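Local coordinates for protein glycerol kinase, putative (Plasmodium falciparum, PDB 2W40) that probably catalyses the ATP-dependent phosphorylation of glycerol to sn-glycerol 3-phosphate, as expected of an FGGY-family kinase, at residues 272-277 against 390-395. Residues are numbered along the deposited sequence; the frame is centred on the assembly and turned at random.
Sequences VFLLIN and FQLNEI
Val272 and Leu274 of strand 272-279 pack against Leu392 and Ile395 of helix 377-403, joining the helix to the mixed sheet of the C-terminal FGGY domain, which has the actin-like fold of the sugar kinase/HSP70/actin superfamily. Strand and helix segments run nearly parallel, their axes 10.0 Å apart at an angle of 20°, a spacing usual for a helix lying on a sheet. Alternation along the strand turns Val272 and Leu274 to the helix and Phe273 away from it, while Leu392 and Ile395 are three residues apart, a little under one turn, so that both lie on the face turned to the sheet.

The contact is wholly apolar, and branched aliphatic residues suit it because they fill this buried layer without bringing polar groups that need partners. Ile395 sets its CG2 methyl 4.2 Å from CB of Leu274, and also touches Ile311 on the adjoining strand. Val272, beta-branched and at ease in a strand, offers CG1 to CD1 of Leu392 at 4.2 Å; it lies near Gly315, which binds ADP in another crystal structure of this protein. Leu392 has CG anti to the backbone N (chi1 -171°), which brings CD1 to the strand. There it crosses Leu274 at about a right angle, the two CD1 methyls 3.9 Å apart.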
loop_
_atom_site.group_PDB
_atom_site.type_symbol
_atom_site.label_atom_id
_atom_site.label_comp_id
_atom_site.label_asym_id
_atom_site.label_seq_id
_atom_site.Cartn_x
_atom_site.Cartn_y
_atom_site.Cartn_z
ATOM N N VAL C 272 1.857 -19.511 7.212
ATOM C CA VAL C 272 2.775 -20.487 6.707
ATOM C C VAL C 272 3.467 -21.058 7.949
ATOM O O VAL C 272 3.935 -20.320 8.821
ATOM C CB VAL C 272 3.770 -19.862 5.730
ATOM C CG1 VAL C 272 4.936 -20.857 5.400
ATOM C CG2 VAL C 272 2.911 -19.446 4.475
ATOM N N PHE C 273 3.564 -22.382 8.031
ATOM C CA PHE C 273 4.120 -23.058 9.215
ATOM C C PHE C 273 5.090 -24.178 8.803
ATOM O O PHE C 273 4.682 -25.137 8.187
ATOM C CB PHE C 273 3.017 -23.605 10.089
ATOM C CG PHE C 273 2.022 -22.523 10.468
ATOM C CD1 PHE C 273 2.269 -21.716 11.577
ATOM C CD2 PHE C 273 0.952 -22.222 9.699
ATOM C CE1 PHE C 273 1.441 -20.657 11.870
ATOM C CE2 PHE C 273 0.094 -21.218 10.090
ATOM C CZ PHE C 273 0.410 -20.424 11.135
ATOM N N LEU C 274 6.359 -24.028 9.192
ATOM C CA LEU C 274 7.390 -25.033 8.925
ATOM C C LEU C 274 7.623 -25.767 10.235
ATOM O O LEU C 274 7.959 -25.132 11.250
ATOM C CB LEU C 274 8.653 -24.353 8.431
ATOM C CG LEU C 274 9.716 -25.322 7.787
ATOM C CD1 LEU C 274 10.673 -24.568 6.907
ATOM C CD2 LEU C 274 10.448 -25.956 8.908
ATOM N N LEU C 275 7.492 -27.108 10.208
ATOM C CA LEU C 275 7.876 -27.914 11.328
ATOM C C LEU C 275 8.929 -28.928 10.928
ATOM O O LEU C 275 8.816 -29.591 9.864
ATOM C CB LEU C 275 6.701 -28.644 11.953
ATOM C CG LEU C 275 5.742 -27.746 12.792
ATOM C CD1 LEU C 275 4.733 -26.983 11.918
ATOM C CD2 LEU C 275 4.989 -28.594 13.858
ATOM N N ILE C 276 9.907 -29.076 11.794
ATOM C CA ILE C 276 10.883 -30.174 11.644
ATOM C C ILE C 276 10.773 -31.137 12.798
ATOM O O ILE C 276 10.799 -30.707 13.946
ATOM C CB ILE C 276 12.350 -29.619 11.490
ATOM C CG1 ILE C 276 13.327 -30.788 11.158
ATOM C CG2 ILE C 276 12.797 -28.736 12.675
ATOM C CD1 ILE C 276 14.708 -30.350 10.519
ATOM N N ASN C 277 10.761 -32.448 12.514
ATOM C CA ASN C 277 10.708 -33.460 13.514
ATOM C C ASN C 277 12.081 -33.633 14.177
ATOM O O ASN C 277 13.064 -33.839 13.512
ATOM C CB ASN C 277 10.191 -34.736 12.841
ATOM C CG ASN C 277 9.861 -35.894 13.785
ATOM O OD1 ASN C 277 10.584 -36.180 14.728
ATOM N ND2 ASN C 277 8.817 -36.654 13.410
ATOM N N PHE C 390 10.552 -14.537 1.548
ATOM C CA PHE C 390 11.610 -13.953 2.377
ATOM C C PHE C 390 11.525 -14.304 3.859
ATOM O O PHE C 390 12.550 -14.527 4.504
ATOM C CB PHE C 390 11.612 -12.438 2.185
ATOM C CG PHE C 390 12.157 -11.984 0.850
ATOM C CD1 PHE C 390 13.474 -12.294 0.426
ATOM C CD2 PHE C 390 11.345 -11.253 -0.013
ATOM C CE1 PHE C 390 13.935 -11.828 -0.828
ATOM C CE2 PHE C 390 11.818 -10.808 -1.224
ATOM C CZ PHE C 390 13.096 -11.145 -1.640
ATOM N N GLN C 391 10.302 -14.324 4.379
ATOM C CA GLN C 391 10.128 -14.729 5.770
ATOM C C GLN C 391 10.498 -16.229 5.991
ATOM O O GLN C 391 11.138 -16.601 7.007
ATOM C CB GLN C 391 8.661 -14.458 6.182
ATOM C CG GLN C 391 8.343 -12.970 6.470
ATOM C CD GLN C 391 6.910 -12.832 6.834
ATOM O OE1 GLN C 391 6.571 -12.856 7.993
ATOM N NE2 GLN C 391 6.024 -12.754 5.814
ATOM N N LEU C 392 10.087 -17.064 5.033
ATOM C CA LEU C 392 10.386 -18.472 5.121
ATOM C C LEU C 392 11.889 -18.701 5.114
ATOM O O LEU C 392 12.412 -19.545 5.823
ATOM C CB LEU C 392 9.641 -19.191 4.001
ATOM C CG LEU C 392 9.730 -20.709 4.166
ATOM C CD1 LEU C 392 9.138 -21.257 5.500
ATOM C CD2 LEU C 392 9.159 -21.401 2.923
ATOM N N ASN C 393 12.616 -17.923 4.305
ATOM C CA ASN C 393 14.068 -18.034 4.245
ATOM C C ASN C 393 14.731 -17.753 5.587
ATOM O O ASN C 393 15.649 -18.449 6.016
ATOM C CB ASN C 393 14.587 -17.067 3.213
ATOM C CG ASN C 393 16.087 -17.148 3.078
ATOM O OD1 ASN C 393 16.658 -18.246 2.967
ATOM N ND2 ASN C 393 16.752 -15.958 2.993
ATOM N N GLU C 394 14.200 -16.732 6.263
ATOM C CA GLU C 394 14.684 -16.458 7.624
ATOM C C GLU C 394 14.486 -17.636 8.627
ATOM O O GLU C 394 15.369 -17.978 9.434
ATOM C CB GLU C 394 14.083 -15.157 8.200
ATOM C CG GLU C 394 14.442 -13.973 7.368
ATOM C CD GLU C 394 14.130 -12.619 8.024
ATOM O OE1 GLU C 394 13.690 -12.558 9.206
ATOM O OE2 GLU C 394 14.359 -11.565 7.319
ATOM N N ILE C 395 13.332 -18.239 8.564
ATOM C CA ILE C 395 12.993 -19.446 9.277
ATOM C C ILE C 395 13.949 -20.575 8.944
ATOM O O ILE C 395 14.443 -21.252 9.863
ATOM C CB ILE C 395 11.505 -19.840 9.089
ATOM C CG1 ILE C 395 10.609 -18.856 9.882
ATOM C CG2 ILE C 395 11.203 -21.274 9.546
ATOM C CD1 ILE C 395 9.096 -18.923 9.534
#